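Local structure of pesticidal crystal protein CRY4AA (Bacillus thuringiensis, 2C9K) at residues D133-Y143 / Y193-G204. The protein kills mosquito larvae by binding to midgut epithelial cells and causing their colloid-osmotic lysis, this chain being the active three-domain toxin cut from a longer protoxin. Sequence-based numbering, arbitrary orientation.
Sequences DYYNILVLSSY and YTNYCVTTYKKG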
ATOM      1  N   ASP A 133     -22.577   5.626 -10.745  1.00 51.12           N
ATOM      2  CA  ASP A 133     -21.351   4.868 -10.535  1.00 48.93           C
ATOM      3  C   ASP A 133     -20.185   5.835 -10.426  1.00 46.63           C
ATOM      4  O   ASP A 133     -19.270   5.632  -9.636  1.00 46.40           O
ATOM      5  CB  ASP A 133     -21.110   3.904 -11.698  1.00 50.06           C
ATOM      6  CG  ASP A 133     -21.915   2.628 -11.569  1.00 52.81           C
ATOM      7  OD1 ASP A 133     -21.576   1.792 -10.702  1.00 53.41           O
ATOM      8  OD2 ASP A 133     -22.892   2.462 -12.329  1.00 54.71           O
ATOM      9  N   TYR A 134     -20.232   6.894 -11.225  1.00 44.20           N
ATOM     10  CA  TYR A 134     -19.180   7.898 -11.225  1.00 41.01           C
ATOM     11  C   TYR A 134     -19.194   8.685  -9.924  1.00 39.34           C
ATOM     12  O   TYR A 134     -18.140   9.044  -9.404  1.00 39.11           O
ATOM     13  CB  TYR A 134     -19.351   8.848 -12.413  1.00 41.26           C
ATOM     14  CG  TYR A 134     -18.379  10.004 -12.410  1.00 41.68           C
ATOM     15  CD1 TYR A 134     -16.999   9.783 -12.430  1.00 42.06           C
ATOM     16  CD2 TYR A 134     -18.833  11.319 -12.369  1.00 39.01           C
ATOM     17  CE1 TYR A 134     -16.102  10.849 -12.404  1.00 39.24           C
ATOM     18  CE2 TYR A 134     -17.946  12.383 -12.345  1.00 37.87           C
ATOM     19  CZ  TYR A 134     -16.586  12.143 -12.362  1.00 37.92           C
ATOM     20  OH  TYR A 134     -15.709  13.203 -12.343  1.00 37.35           O
ATOM     21  N   TYR A 135     -20.389   8.950  -9.404  1.00 37.88           N
ATOM     22  CA  TYR A 135     -20.537   9.688  -8.152  1.00 36.22           C
ATOM     23  C   TYR A 135     -19.998   8.890  -6.964  1.00 35.31           C
ATOM     24  O   TYR A 135     -19.430   9.459  -6.033  1.00 34.12           O
ATOM     25  CB  TYR A 135     -22.011  10.042  -7.894  1.00 35.01           C
ATOM     26  CG  TYR A 135     -22.309  10.350  -6.435  1.00 34.52           C
ATOM     27  CD1 TYR A 135     -22.059  11.608  -5.893  1.00 33.35           C
ATOM     28  CD2 TYR A 135     -22.791   9.354  -5.581  1.00 34.33           C
ATOM     29  CE1 TYR A 135     -22.280  11.863  -4.536  1.00 32.70           C
ATOM     30  CE2 TYR A 135     -23.011   9.597  -4.234  1.00 32.79           C
ATOM     31  CZ  TYR A 135     -22.755  10.850  -3.716  1.00 33.06           C
ATOM     32  OH  TYR A 135     -22.983  11.078  -2.377  1.00 31.31           O
ATOM     33  N   ASN A 136     -20.183   7.575  -6.991  1.00 35.26           N
ATOM     34  CA  ASN A 136     -19.717   6.750  -5.890  1.00 35.94           C
ATOM     35  C   ASN A 136     -18.234   6.453  -5.911  1.00 34.97           C
ATOM     36  O   ASN A 136     -17.640   6.230  -4.863  1.00 35.97           O
ATOM     37  CB  ASN A 136     -20.515   5.456  -5.820  1.00 37.97           C
ATOM     38  CG  ASN A 136     -21.808   5.630  -5.059  1.00 40.45           C
ATOM     39  OD1 ASN A 136     -21.802   5.872  -3.848  1.00 40.03           O
ATOM     40  ND2 ASN A 136     -22.928   5.526  -5.763  1.00 41.94           N
ATOM     41  N   ILE A 137     -17.624   6.443  -7.087  1.00 33.46           N
ATOM     42  CA  ILE A 137     -16.193   6.210  -7.127  1.00 33.30           C
ATOM     43  C   ILE A 137     -15.547   7.542  -6.749  1.00 34.15           C
ATOM     44  O   ILE A 137     -14.425   7.591  -6.246  1.00 35.48           O
ATOM     45  CB  ILE A 137     -15.692   5.812  -8.525  1.00 31.80           C
ATOM     46  CG1 ILE A 137     -15.647   7.031  -9.425  1.00 31.48           C
ATOM     47  CG2 ILE A 137     -16.582   4.759  -9.126  1.00 29.43           C
ATOM     48  CD1 ILE A 137     -14.658   6.881 -10.518  1.00 36.22           C
ATOM     49  N   LEU A 138     -16.283   8.619  -7.000  1.00 33.72           N
ATOM     50  CA  LEU A 138     -15.824   9.971  -6.719  1.00 32.79           C
ATOM     51  C   LEU A 138     -15.937  10.265  -5.223  1.00 33.49           C
ATOM     52  O   LEU A 138     -15.340  11.209  -4.718  1.00 35.58           O
ATOM     53  CB  LEU A 138     -16.669  10.971  -7.522  1.00 30.94           C
ATOM     54  CG  LEU A 138     -15.970  12.236  -8.026  1.00 31.92           C
ATOM     55  CD1 LEU A 138     -14.796  11.831  -8.908  1.00 31.22           C
ATOM     56  CD2 LEU A 138     -16.944  13.115  -8.801  1.00 29.76           C
ATOM     57  N   VAL A 139     -16.700   9.442  -4.515  1.00 33.00           N
ATOM     58  CA  VAL A 139     -16.900   9.613  -3.082  1.00 32.34           C
ATOM     59  C   VAL A 139     -16.242   8.453  -2.318  1.00 32.89           C
ATOM     60  O   VAL A 139     -16.205   8.450  -1.083  1.00 33.68           O
ATOM     61  CB  VAL A 139     -18.416   9.663  -2.754  1.00 32.37           C
ATOM     62  CG1 VAL A 139     -18.632   9.801  -1.279  1.00 34.93           C
ATOM     63  CG2 VAL A 139     -19.060  10.834  -3.459  1.00 33.49           C
ATOM     64  N   LEU A 140     -15.711   7.481  -3.061  1.00 31.22           N
ATOM     65  CA  LEU A 140     -15.069   6.310  -2.474  1.00 26.83           C
ATOM     66  C   LEU A 140     -14.043   6.631  -1.399  1.00 25.58           C
ATOM     67  O   LEU A 140     -14.035   5.997  -0.349  1.00 24.59           O
ATOM     68  CB  LEU A 140     -14.403   5.459  -3.560  1.00 26.22           C
ATOM     69  CG  LEU A 140     -13.678   4.202  -3.050  1.00 26.19           C
ATOM     70  CD1 LEU A 140     -14.675   3.265  -2.384  1.00 25.62           C
ATOM     71  CD2 LEU A 140     -12.983   3.496  -4.194  1.00 25.03           C
ATOM     72  N   SER A 141     -13.174   7.605  -1.640  1.00 25.55           N
ATOM     73  CA  SER A 141     -12.167   7.921  -0.636  1.00 27.21           C
ATOM     74  C   SER A 141     -12.799   8.378   0.683  1.00 28.13           C
ATOM     75  O   SER A 141     -12.309   8.039   1.756  1.00 30.02           O
ATOM     76  CB  SER A 141     -11.168   8.965  -1.166  1.00 26.63           C
ATOM     77  OG  SER A 141     -11.722  10.260  -1.234  1.00 31.20           O
ATOM     78  N   SER A 142     -13.884   9.141   0.613  1.00 29.47           N
ATOM     79  CA  SER A 142     -14.570   9.591   1.825  1.00 29.53           C
ATOM     80  C   SER A 142     -15.289   8.378   2.426  1.00 30.39           C
ATOM     81  O   SER A 142     -15.365   8.206   3.647  1.00 30.93           O
ATOM     82  CB  SER A 142     -15.586  10.681   1.478  1.00 29.34           C
ATOM     83  OG  SER A 142     -14.956  11.754   0.799  1.00 31.62           O
ATOM     84  N   TYR A 143     -15.822   7.536   1.551  1.00 29.52           N
ATOM     85  CA  TYR A 143     -16.506   6.336   1.980  1.00 29.02           C
ATOM     86  C   TYR A 143     -15.569   5.552   2.886  1.00 29.64           C
ATOM     87  O   TYR A 143     -15.954   5.109   3.969  1.00 31.30           O
ATOM     88  CB  TYR A 143     -16.857   5.477   0.770  1.00 29.92           C
ATOM     89  CG  TYR A 143     -17.534   4.173   1.123  1.00 31.41           C
ATOM     90  CD1 TYR A 143     -18.909   4.115   1.339  1.00 32.22           C
ATOM     91  CD2 TYR A 143     -16.798   3.002   1.264  1.00 31.64           C
ATOM     92  CE1 TYR A 143     -19.534   2.926   1.678  1.00 32.78           C
ATOM     93  CE2 TYR A 143     -17.416   1.806   1.613  1.00 33.67           C
ATOM     94  CZ  TYR A 143     -18.786   1.774   1.815  1.00 33.41           C
ATOM     95  OH  TYR A 143     -19.410   0.587   2.141  1.00 33.85           O
ATOM     96  N   TYR A 193     -17.232  -4.015   3.573  1.00 24.31           N
ATOM     97  CA  TYR A 193     -16.447  -2.822   3.282  1.00 25.23           C
ATOM     98  C   TYR A 193     -15.272  -3.131   2.357  1.00 25.29           C
ATOM     99  O   TYR A 193     -14.994  -2.384   1.425  1.00 25.33           O
ATOM    100  CB  TYR A 193     -15.966  -2.203   4.588  1.00 24.98           C
ATOM    101  CG  TYR A 193     -17.073  -1.496   5.334  1.00 27.42           C
ATOM    102  CD1 TYR A 193     -17.009  -1.311   6.713  1.00 28.04           C
ATOM    103  CD2 TYR A 193     -18.177  -0.977   4.652  1.00 28.14           C
ATOM    104  CE1 TYR A 193     -18.017  -0.628   7.394  1.00 28.78           C
ATOM    105  CE2 TYR A 193     -19.186  -0.289   5.328  1.00 26.77           C
ATOM    106  CZ  TYR A 193     -19.099  -0.120   6.694  1.00 27.13           C
ATOM    107  OH  TYR A 193     -20.083   0.574   7.360  1.00 27.21           O
ATOM    108  N   THR A 194     -14.588  -4.240   2.610  1.00 25.96           N
ATOM    109  CA  THR A 194     -13.469  -4.636   1.768  1.00 25.64           C
ATOM    110  C   THR A 194     -13.944  -4.841   0.332  1.00 25.22           C
ATOM    111  O   THR A 194     -13.452  -4.185  -0.579  1.00 25.51           O
ATOM    112  CB  THR A 194     -12.818  -5.941   2.270  1.00 24.84           C
ATOM    113  OG1 THR A 194     -12.134  -5.688   3.502  1.00 26.02           O
ATOM    114  CG2 THR A 194     -11.823  -6.467   1.248  1.00 24.98           C
ATOM    115  N   ASN A 195     -14.908  -5.740   0.146  1.00 24.40           N
ATOM    116  CA  ASN A 195     -15.445  -6.043  -1.175  1.00 25.23           C
ATOM    117  C   ASN A 195     -16.048  -4.848  -1.915  1.00 25.78           C
ATOM    118  O   ASN A 195     -15.994  -4.789  -3.143  1.00 26.03           O
ATOM    119  CB  ASN A 195     -16.501  -7.153  -1.088  1.00 26.08           C
ATOM    120  CG  ASN A 195     -15.919  -8.496  -0.652  1.00 25.93           C
ATOM    121  OD1 ASN A 195     -14.862  -8.910  -1.128  1.00 25.55           O
ATOM    122  ND2 ASN A 195     -16.621  -9.187   0.247  1.00 23.89           N
ATOM    123  N   TYR A 196     -16.623  -3.899  -1.183  1.00 27.06           N
ATOM    124  CA  TYR A 196     -17.231  -2.734  -1.819  1.00 26.49           C
ATOM    125  C   TYR A 196     -16.170  -1.778  -2.335  1.00 27.85           C
ATOM    126  O   TYR A 196     -16.217  -1.366  -3.492  1.00 29.79           O
ATOM    127  CB  TYR A 196     -18.146  -1.987  -0.849  1.00 25.36           C
ATOM    128  CG  TYR A 196     -18.748  -0.734  -1.456  1.00 26.94           C
ATOM    129  CD1 TYR A 196     -19.760  -0.819  -2.415  1.00 26.96           C
ATOM    130  CD2 TYR A 196     -18.268   0.533  -1.119  1.00 25.37           C
ATOM    131  CE1 TYR A 196     -20.273   0.323  -3.027  1.00 24.43           C
ATOM    132  CE2 TYR A 196     -18.774   1.678  -1.723  1.00 25.02           C
ATOM    133  CZ  TYR A 196     -19.776   1.562  -2.680  1.00 25.28           C
ATOM    134  OH  TYR A 196     -20.265   2.678  -3.316  1.00 25.57           O
ATOM    135  N   CYS A 197     -15.223  -1.418  -1.470  1.00 28.14           N
ATOM    136  CA  CYS A 197     -14.138  -0.511  -1.840  1.00 28.13           C
ATOM    137  C   CYS A 197     -13.378  -1.032  -3.051  1.00 28.33           C
ATOM    138  O   CYS A 197     -13.098  -0.285  -3.991  1.00 28.03           O
ATOM    139  CB  CYS A 197     -13.154  -0.348  -0.681  1.00 28.23           C
ATOM    140  SG  CYS A 197     -13.837   0.470   0.775  1.00 32.31           S
ATOM    141  N   VAL A 198     -13.036  -2.317  -3.015  1.00 27.16           N
ATOM    142  CA  VAL A 198     -12.300  -2.924  -4.106  1.00 26.17           C
ATOM    143  C   VAL A 198     -13.151  -2.887  -5.359  1.00 26.84           C
ATOM    144  O   VAL A 198     -12.662  -2.523  -6.431  1.00 29.99           O
ATOM    145  CB  VAL A 198     -11.906  -4.382  -3.787  1.00 25.10           C
ATOM    146  CG1 VAL A 198     -11.219  -5.010  -4.990  1.00 23.64           C
ATOM    147  CG2 VAL A 198     -10.991  -4.415  -2.574  1.00 22.09           C
ATOM    148  N   THR A 199     -14.424  -3.251  -5.231  1.00 24.62           N
ATOM    149  CA  THR A 199     -15.329  -3.236  -6.382  1.00 23.79           C
ATOM    150  C   THR A 199     -15.365  -1.843  -7.007  1.00 24.16           C
ATOM    151  O   THR A 199     -15.102  -1.671  -8.202  1.00 22.31           O
ATOM    152  CB  THR A 199     -16.784  -3.612  -5.981  1.00 22.44           C
ATOM    153  OG1 THR A 199     -16.870  -5.018  -5.727  1.00 22.26           O
ATOM    154  CG2 THR A 199     -17.749  -3.249  -7.082  1.00 18.48           C
ATOM    155  N   THR A 200     -15.695  -0.856  -6.178  1.00 23.92           N
ATOM    156  CA  THR A 200     -15.798   0.524  -6.615  1.00 25.77           C
ATOM    157  C   THR A 200     -14.479   1.030  -7.173  1.00 26.42           C
ATOM    158  O   THR A 200     -14.453   1.757  -8.169  1.00 26.55           O
ATOM    159  CB  THR A 200     -16.242   1.418  -5.450  1.00 26.50           C
ATOM    160  OG1 THR A 200     -17.446   0.882  -4.888  1.00 28.43           O
ATOM    161  CG2 THR A 200     -16.507   2.842  -5.929  1.00 26.67           C
ATOM    162  N   TYR A 201     -13.387   0.640  -6.521  1.00 26.92           N
ATOM    163  CA  TYR A 201     -12.054   1.034  -6.950  1.00 26.23           C
ATOM    164  C   TYR A 201     -11.821   0.575  -8.383  1.00 26.71           C
ATOM    165  O   TYR A 201     -11.221   1.293  -9.184  1.00 28.19           O
ATOM    166  CB  TYR A 201     -10.980   0.416  -6.041  1.00 25.45           C
ATOM    167  CG  TYR A 201      -9.593   0.555  -6.620  1.00 24.15           C
ATOM    168  CD1 TYR A 201      -9.059   1.816  -6.890  1.00 23.50           C
ATOM    169  CD2 TYR A 201      -8.853  -0.569  -6.993  1.00 21.57           C
ATOM    170  CE1 TYR A 201      -7.832   1.955  -7.523  1.00 24.17           C
ATOM    171  CE2 TYR A 201      -7.630  -0.446  -7.627  1.00 21.53           C
ATOM    172  CZ  TYR A 201      -7.126   0.822  -7.892  1.00 24.61           C
ATOM    173  OH  TYR A 201      -5.922   0.964  -8.540  1.00 25.90           O
ATOM    174  N   LYS A 202     -12.288  -0.625  -8.708  1.00 26.24           N
ATOM    175  CA  LYS A 202     -12.108  -1.145 -10.058  1.00 27.41           C
ATOM    176  C   LYS A 202     -13.088  -0.524 -11.063  1.00 29.68           C
ATOM    177  O   LYS A 202     -12.807  -0.461 -12.260  1.00 30.53           O
ATOM    178  CB  LYS A 202     -12.204  -2.674 -10.044  1.00 22.23           C
ATOM    179  CG  LYS A 202     -11.077  -3.295  -9.239  1.00 17.94           C
ATOM    180  CD  LYS A 202     -11.056  -4.801  -9.296  1.00 19.11           C
ATOM    181  CE  LYS A 202      -9.830  -5.333  -8.535  1.00 21.74           C
ATOM    182  NZ  LYS A 202      -9.707  -6.833  -8.532  1.00 20.18           N
ATOM    183  N   LYS A 203     -14.232  -0.048 -10.578  1.00 31.90           N
ATOM    184  CA  LYS A 203     -15.195   0.580 -11.472  1.00 32.70           C
ATOM    185  C   LYS A 203     -14.572   1.853 -11.997  1.00 31.91           C
ATOM    186  O   LYS A 203     -14.807   2.239 -13.143  1.00 33.05           O
ATOM    187  CB  LYS A 203     -16.503   0.904 -10.748  1.00 33.35           C
ATOM    188  CG  LYS A 203     -17.434  -0.281 -10.629  1.00 34.34           C
ATOM    189  CD  LYS A 203     -18.804   0.129 -10.114  1.00 37.02           C
ATOM    190  CE  LYS A 203     -19.747  -1.068 -10.063  1.00 37.70           C
ATOM    191  NZ  LYS A 203     -21.063  -0.724  -9.456  1.00 38.29           N
ATOM    192  N   GLY A 204     -13.776   2.498 -11.145  1.00 30.44           N
ATOM    193  CA  GLY A 204     -13.111   3.731 -11.529  1.00 29.38           C
ATOM    194  C   GLY A 204     -11.971   3.437 -12.482  1.00 29.17           C
ATOM    195  O   GLY A 204     -11.794   4.121 -13.494  1.00 27.92           O
TER
HETATM  196  O   HOH W   1     -18.909   4.736  -2.961  1.00 54.17           O
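Leu140 drops its forked end into a hollow on helix 183-208 lined by Cys197, Thr200 and Tyr201. CD1 lies 3.9 Å from Thr200 CB, and CD2 settles on the helix backbone beside Tyr201 N; CG standing anti to the backbone N (chi1 179°) aims the fork there. In return, the methyl of Thr200 nestles against the backbone at Asn136 O and Ile137 CA, ahead of helix 140-164, its CG2 3.6 Å from Ile137 CA, while OG1 turns back to Tyr196 O. Ile137 CD1 comes down on bare Gly204, 3.7 Å from its CA. At one end, Lys203, extended beyond CG, forms a salt bridge, NZ to Asp133 OD1 at 2.9 Å. At the other, Tyr143 spans a groove among Tyr193, Tyr196 and Cys197: Tyr196 CE2 lies over the centre of one face of the Tyr143 ring, the two planes 52° apart, Cys197 SG sits at the ring edge, and Tyr143 OH reaches the edge of the Tyr193 ring. A water accepts a hydrogen bond from Tyr196 OH and donates to Asn136 O and OD1, bridging the helices; Asn136 ND2 binds Cys132 O and Val122 O. The axes of residues 133-137 and 193-204 cross at -117° within the N-terminal helical domain, associated with pore formation in this family. Helix 103-123 packs on the tyrosine cluster, helix 46-58 on Ile137, and helix 222-240 on Cys197 and Tyr201.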